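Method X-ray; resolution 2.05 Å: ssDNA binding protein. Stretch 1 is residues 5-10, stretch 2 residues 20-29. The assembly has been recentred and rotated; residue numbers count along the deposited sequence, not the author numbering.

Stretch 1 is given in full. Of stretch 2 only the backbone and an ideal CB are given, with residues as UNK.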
ATOM      1  N   PRO C   5     -20.763  -1.296  -1.726  1.00 21.84           N
ATOM      2  CA  PRO C   5     -19.306  -1.413  -1.605  1.00 22.30           C
ATOM      3  C   PRO C   5     -18.738  -2.105  -2.844  1.00 29.23           C
ATOM      4  O   PRO C   5     -19.456  -2.867  -3.505  1.00 23.65           O
ATOM      5  CB  PRO C   5     -19.118  -2.290  -0.370  1.00 22.88           C
ATOM      6  CG  PRO C   5     -20.429  -2.984  -0.169  1.00 28.61           C
ATOM      7  CD  PRO C   5     -21.478  -2.053  -0.688  1.00 24.00           C
ATOM      8  N   THR C   6     -17.473  -1.823  -3.150  1.00 25.60           N
ATOM      9  CA  THR C   6     -16.790  -2.394  -4.298  1.00 26.71           C
ATOM     10  C   THR C   6     -15.514  -3.085  -3.871  1.00 24.65           C
ATOM     11  O   THR C   6     -14.688  -2.511  -3.166  1.00 26.87           O
ATOM     12  CB  THR C   6     -16.442  -1.307  -5.334  1.00 30.58           C
ATOM     13  OG1 THR C   6     -17.646  -0.670  -5.758  1.00 32.24           O
ATOM     14  CG2 THR C   6     -15.756  -1.922  -6.559  1.00 29.41           C
ATOM     15  N   LEU C   7     -15.360  -4.335  -4.281  1.00 22.67           N
ATOM     16  CA  LEU C   7     -14.103  -5.027  -4.090  1.00 24.27           C
ATOM     17  C   LEU C   7     -13.173  -4.566  -5.221  1.00 25.19           C
ATOM     18  O   LEU C   7     -13.529  -4.663  -6.393  1.00 26.47           O
ATOM     19  CB  LEU C   7     -14.340  -6.534  -4.153  1.00 27.00           C
ATOM     20  CG  LEU C   7     -13.223  -7.467  -3.688  1.00 37.27           C
ATOM     21  CD1 LEU C   7     -13.737  -8.909  -3.566  1.00 37.66           C
ATOM     22  CD2 LEU C   7     -12.039  -7.389  -4.639  1.00 41.03           C
ATOM     23  N   ARG C   8     -11.990  -4.063  -4.865  1.00 25.26           N
ATOM     24  CA  ARG C   8     -11.015  -3.550  -5.838  1.00 27.83           C
ATOM     25  C   ARG C   8      -9.636  -4.131  -5.547  1.00 27.76           C
ATOM     26  O   ARG C   8      -9.173  -4.069  -4.418  1.00 27.13           O
ATOM     27  CB  ARG C   8     -10.912  -2.019  -5.749  1.00 26.26           C
ATOM     28  CG  ARG C   8     -12.212  -1.254  -5.974  1.00 30.26           C
ATOM     29  CD  ARG C   8     -12.021   0.282  -5.904  1.00 39.73           C
ATOM     30  NE  ARG C   8     -13.305   0.987  -6.014  1.00 46.04           N
ATOM     31  CZ  ARG C   8     -13.822   1.432  -7.158  1.00 47.87           C
ATOM     32  NH1 ARG C   8     -15.005   2.033  -7.176  1.00 51.14           N
ATOM     33  NH2 ARG C   8     -13.156   1.274  -8.293  1.00 49.88           N
ATOM     34  N   THR C   9      -8.961  -4.668  -6.555  1.00 24.74           N
ATOM     35  CA  THR C   9      -7.670  -5.304  -6.311  1.00 21.14           C
ATOM     36  C   THR C   9      -6.502  -4.334  -6.436  1.00 22.38           C
ATOM     37  O   THR C   9      -5.411  -4.612  -5.956  1.00 22.82           O
ATOM     38  CB  THR C   9      -7.411  -6.440  -7.328  1.00 24.28           C
ATOM     39  OG1 THR C   9      -7.442  -5.899  -8.652  1.00 20.78           O
ATOM     40  CG2 THR C   9      -8.464  -7.548  -7.208  1.00 27.65           C
ATOM     41  N   GLY C  10      -6.713  -3.210  -7.118  1.00 24.44           N
ATOM     42  CA  GLY C  10      -5.588  -2.410  -7.586  1.00 24.05           C
ATOM     43  C   GLY C  10      -4.800  -3.204  -8.626  1.00 24.47           C
ATOM     44  O   GLY C  10      -5.237  -4.271  -9.057  1.00 24.83           O
ATOM     45  N   UNK C  20      -4.970 -11.542  -3.656  1.00 22.62           N
ATOM     46  CA  UNK C  20      -5.314 -10.128  -3.517  1.00 21.02           C
ATOM     47  C   UNK C  20      -6.814 -10.011  -3.291  1.00 22.52           C
ATOM     48  O   UNK C  20      -7.276  -9.289  -2.403  1.00 24.50           O
ATOM     49  CB  UNK C  20      -4.884  -9.328  -4.748  1.00 21.02           C
ATOM     50  N   UNK C  21      -7.576 -10.734  -4.103  1.00 20.43           N
ATOM     51  CA  UNK C  21      -9.025 -10.752  -3.981  1.00 23.01           C
ATOM     52  C   UNK C  21      -9.445 -11.185  -2.573  1.00 26.93           C
ATOM     53  O   UNK C  21     -10.256 -10.530  -1.934  1.00 24.64           O
ATOM     54  CB  UNK C  21      -9.635 -11.684  -5.030  1.00 23.01           C
ATOM     55  N   UNK C  22      -8.876 -12.284  -2.096  1.00 25.82           N
ATOM     56  CA  UNK C  22      -9.202 -12.812  -0.772  1.00 22.03           C
ATOM     57  C   UNK C  22      -8.807 -11.817   0.319  1.00 25.93           C
ATOM     58  O   UNK C  22      -9.573 -11.549   1.229  1.00 23.38           O
ATOM     59  CB  UNK C  22      -8.502 -14.153  -0.544  1.00 22.03           C
ATOM     60  N   UNK C  23      -7.611 -11.257   0.229  1.00 22.34           N
ATOM     61  CA  UNK C  23      -7.161 -10.347   1.281  1.00 28.21           C
ATOM     62  C   UNK C  23      -7.977  -9.059   1.374  1.00 31.27           C
ATOM     63  O   UNK C  23      -8.285  -8.590   2.472  1.00 28.34           O
ATOM     64  CB  UNK C  23      -5.690  -9.994   1.053  1.00 28.21           C
ATOM     65  N   UNK C  24      -8.321  -8.489   0.220  1.00 29.47           N
ATOM     66  CA  UNK C  24      -9.125  -7.280   0.182  1.00 27.55           C
ATOM     67  C   UNK C  24     -10.540  -7.538   0.731  1.00 28.59           C
ATOM     68  O   UNK C  24     -11.093  -6.714   1.465  1.00 28.00           O
ATOM     69  CB  UNK C  24      -9.197  -6.744  -1.249  1.00 27.55           C
ATOM     70  N   UNK C  25     -11.129  -8.678   0.382  1.00 25.04           N
ATOM     71  CA  UNK C  25     -12.485  -8.978   0.844  1.00 28.66           C
ATOM     72  C   UNK C  25     -12.502  -9.138   2.361  1.00 29.44           C
ATOM     73  O   UNK C  25     -13.409  -8.653   3.041  1.00 33.88           O
ATOM     74  CB  UNK C  25     -13.019 -10.243   0.170  1.00 28.66           C
ATOM     75  N   UNK C  26     -11.494  -9.820   2.889  1.00 23.91           N
ATOM     76  CA  UNK C  26     -11.390  -9.975   4.327  1.00 27.33           C
ATOM     77  C   UNK C  26     -11.199  -8.628   5.026  1.00 26.16           C
ATOM     78  O   UNK C  26     -11.793  -8.387   6.068  1.00 30.57           O
ATOM     79  CB  UNK C  26     -10.233 -10.916   4.670  1.00 27.33           C
ATOM     80  N   UNK C  27     -10.371  -7.761   4.456  1.00 30.20           N
ATOM     81  CA  UNK C  27     -10.129  -6.444   5.049  1.00 32.94           C
ATOM     82  C   UNK C  27     -11.409  -5.619   5.083  1.00 33.30           C
ATOM     83  O   UNK C  27     -11.691  -4.941   6.073  1.00 37.74           O
ATOM     84  CB  UNK C  27      -9.044  -5.697   4.271  1.00 32.94           C
ATOM     85  N   UNK C  28     -12.188  -5.687   4.006  1.00 25.95           N
ATOM     86  CA  UNK C  28     -13.417  -4.916   3.904  1.00 26.98           C
ATOM     87  C   UNK C  28     -14.530  -5.447   4.800  1.00 30.58           C
ATOM     88  O   UNK C  28     -15.420  -4.701   5.195  1.00 34.03           O
ATOM     89  CB  UNK C  28     -13.894  -4.898   2.451  1.00 26.98           C
ATOM     90  N   UNK C  29     -14.485  -6.740   5.108  1.00 28.75           N
ATOM     91  CA  UNK C  29     -15.566  -7.379   5.849  1.00 27.91           C
ATOM     92  C   UNK C  29     -15.132  -7.770   7.265  1.00 33.87           C
ATOM     93  O   UNK C  29     -15.799  -8.555   7.940  1.00 36.18           O
ATOM     94  CB  UNK C  29     -16.058  -8.615   5.093  1.00 27.91           C
TER

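Positions 20-28 of stretch 2 form a helix that runs roughly antiparallel to the short strand of stretch 1, at an angle of 139° between their directions. Stretch 1 offers the Leu7 side chain, the methyl of Thr9 and the carbonyl oxygens of Thr6, Arg8 and Thr9.

Position 20 points its CA-to-CB bond toward stretch 1, with the ideal CB 4.6 Å from Thr9 CB. A long chain with a polar end would suit, though a shorter one could also fit. The residue is Lys20. Its CE lies 3.2 Å from Thr9 O, and its NZ donates to a water (2.9 Å from NZ to the water O). That water in turn donates to Thr9 O (2.8 Å from its O), so the ammonium reaches the carbonyl through a bridge.

Position 21 points sideways. Its ideal CB is 4.8 Å from Thr9 CG2 and 4.9 Å from Leu7 CD2, so a mid-sized apolar side chain is expected. Val21 fills the place. Its CG2 packs 3.7 Å from Thr9 CG2, and its CG1 lies 4.2 Å from Leu7 CD1.

Position 22 points away and position 23 is out of reach. Stretch 1 restricts neither. They are Arg22 and Arg23.

Position 24 points toward the strand. Its ideal CB is only 4.1 Å from Arg8 O and 4.5 Å from Leu7 CD2. With the backbone this near, a small or branched apolar residue seems likely. Val24 places CG1 4.2 Å from Leu7 CD2 and 3.6 Å from Arg8 O.

Position 25 points sideways, with its ideal CB 4.0 Å from Leu7 CD1. Several apolar side chains could extend the Leu7 contact. Leu25 does so, with CD1 3.8 Å from Leu7 CD1.

Positions 26 and 27 are out of reach, and stretch 1 gives no preference. They are Phe26 and Ala27.

Position 28 points toward stretch 1 but has nothing of it within 5.5 Å of the ideal CB. The gap calls for length, and Thr6 O invites a donor. Glutamine, lysine or arginine could be considered. Gln28 spans the gap with chi1 m and chi2 t. Its NE2 donates to Thr6 O at 3.0 Å, and the N-H...O angle of 167° makes the bond nearly straight. Its OE1 lies 4.0 Å from Leu7 CA and is hydrogen-bonded elsewhere in the structure.

Position 29 is out of reach and is the first residue to leave helical angles. Stretch 1 does not select its side chain. It is Leu29.

Stretch 2 (20-29) KVRRVLFAQL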
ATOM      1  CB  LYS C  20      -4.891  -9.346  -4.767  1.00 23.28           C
ATOM      2  CG  LYS C  20      -5.018  -7.828  -4.640  1.00 25.58           C
ATOM      3  CD  LYS C  20      -4.336  -7.321  -3.373  1.00 31.84           C
ATOM      4  CE  LYS C  20      -3.845  -5.885  -3.489  1.00 43.27           C
ATOM      5  NZ  LYS C  20      -2.427  -5.845  -3.972  1.00 51.48           N
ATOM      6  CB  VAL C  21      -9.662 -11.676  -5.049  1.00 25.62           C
ATOM      7  CG1 VAL C  21     -11.097 -12.008  -4.685  1.00 24.80           C
ATOM      8  CG2 VAL C  21      -9.602 -11.004  -6.425  1.00 26.91           C
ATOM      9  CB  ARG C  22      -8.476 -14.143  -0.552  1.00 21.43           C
ATOM     10  CG  ARG C  22      -8.823 -14.872   0.761  1.00 26.25           C
ATOM     11  CD  ARG C  22      -8.048 -16.193   0.884  1.00 24.41           C
ATOM     12  NE  ARG C  22      -8.752 -17.164   1.728  1.00 31.29           N
ATOM     13  CZ  ARG C  22      -8.565 -17.274   3.035  1.00 32.36           C
ATOM     14  NH1 ARG C  22      -7.698 -16.476   3.644  1.00 33.04           N
ATOM     15  NH2 ARG C  22      -9.244 -18.170   3.733  1.00 33.29           N
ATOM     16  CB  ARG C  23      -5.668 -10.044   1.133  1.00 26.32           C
ATOM     17  CG  ARG C  23      -4.814 -11.241   1.520  1.00 35.57           C
ATOM     18  CD  ARG C  23      -3.342 -11.011   1.238  1.00 45.12           C
ATOM     19  NE  ARG C  23      -2.562 -12.221   1.489  1.00 52.91           N
ATOM     20  CZ  ARG C  23      -1.317 -12.408   1.063  1.00 57.25           C
ATOM     21  NH1 ARG C  23      -0.709 -11.463   0.361  1.00 59.61           N
ATOM     22  NH2 ARG C  23      -0.683 -13.540   1.333  1.00 54.88           N
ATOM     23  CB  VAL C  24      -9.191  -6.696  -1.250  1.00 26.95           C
ATOM     24  CG1 VAL C  24     -10.215  -5.565  -1.334  1.00 27.63           C
ATOM     25  CG2 VAL C  24      -7.798  -6.222  -1.710  1.00 27.93           C
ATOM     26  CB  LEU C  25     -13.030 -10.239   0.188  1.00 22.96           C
ATOM     27  CG  LEU C  25     -14.510 -10.480   0.473  1.00 27.80           C
ATOM     28  CD1 LEU C  25     -15.325  -9.318  -0.092  1.00 32.83           C
ATOM     29  CD2 LEU C  25     -14.975 -11.794  -0.142  1.00 24.23           C
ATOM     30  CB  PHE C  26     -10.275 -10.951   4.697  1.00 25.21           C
ATOM     31  CG  PHE C  26     -10.748 -12.370   4.873  1.00 32.00           C
ATOM     32  CD1 PHE C  26     -11.384 -12.762   6.049  1.00 34.81           C
ATOM     33  CD2 PHE C  26     -10.550 -13.314   3.872  1.00 31.16           C
ATOM     34  CE1 PHE C  26     -11.829 -14.064   6.217  1.00 32.72           C
ATOM     35  CE2 PHE C  26     -10.984 -14.618   4.031  1.00 35.19           C
ATOM     36  CZ  PHE C  26     -11.631 -14.996   5.213  1.00 36.21           C
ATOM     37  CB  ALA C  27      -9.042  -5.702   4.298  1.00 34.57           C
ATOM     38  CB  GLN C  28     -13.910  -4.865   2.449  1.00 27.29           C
ATOM     39  CG  GLN C  28     -13.006  -4.067   1.502  1.00 25.28           C
ATOM     40  CD  GLN C  28     -13.662  -3.829   0.163  1.00 30.99           C
ATOM     41  OE1 GLN C  28     -14.661  -4.463  -0.165  1.00 34.60           O
ATOM     42  NE2 GLN C  28     -13.119  -2.899  -0.611  1.00 27.71           N
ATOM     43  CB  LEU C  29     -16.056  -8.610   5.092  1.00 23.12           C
ATOM     44  CG  LEU C  29     -16.708  -8.316   3.734  1.00 33.33           C
ATOM     45  CD1 LEU C  29     -17.181  -9.614   3.081  1.00 32.61           C
ATOM     46  CD2 LEU C  29     -17.864  -7.312   3.864  1.00 33.02           C
TER
HETATM   47  O   HOH W   1      -2.704  -3.774  -5.985  1.00 33.68           O
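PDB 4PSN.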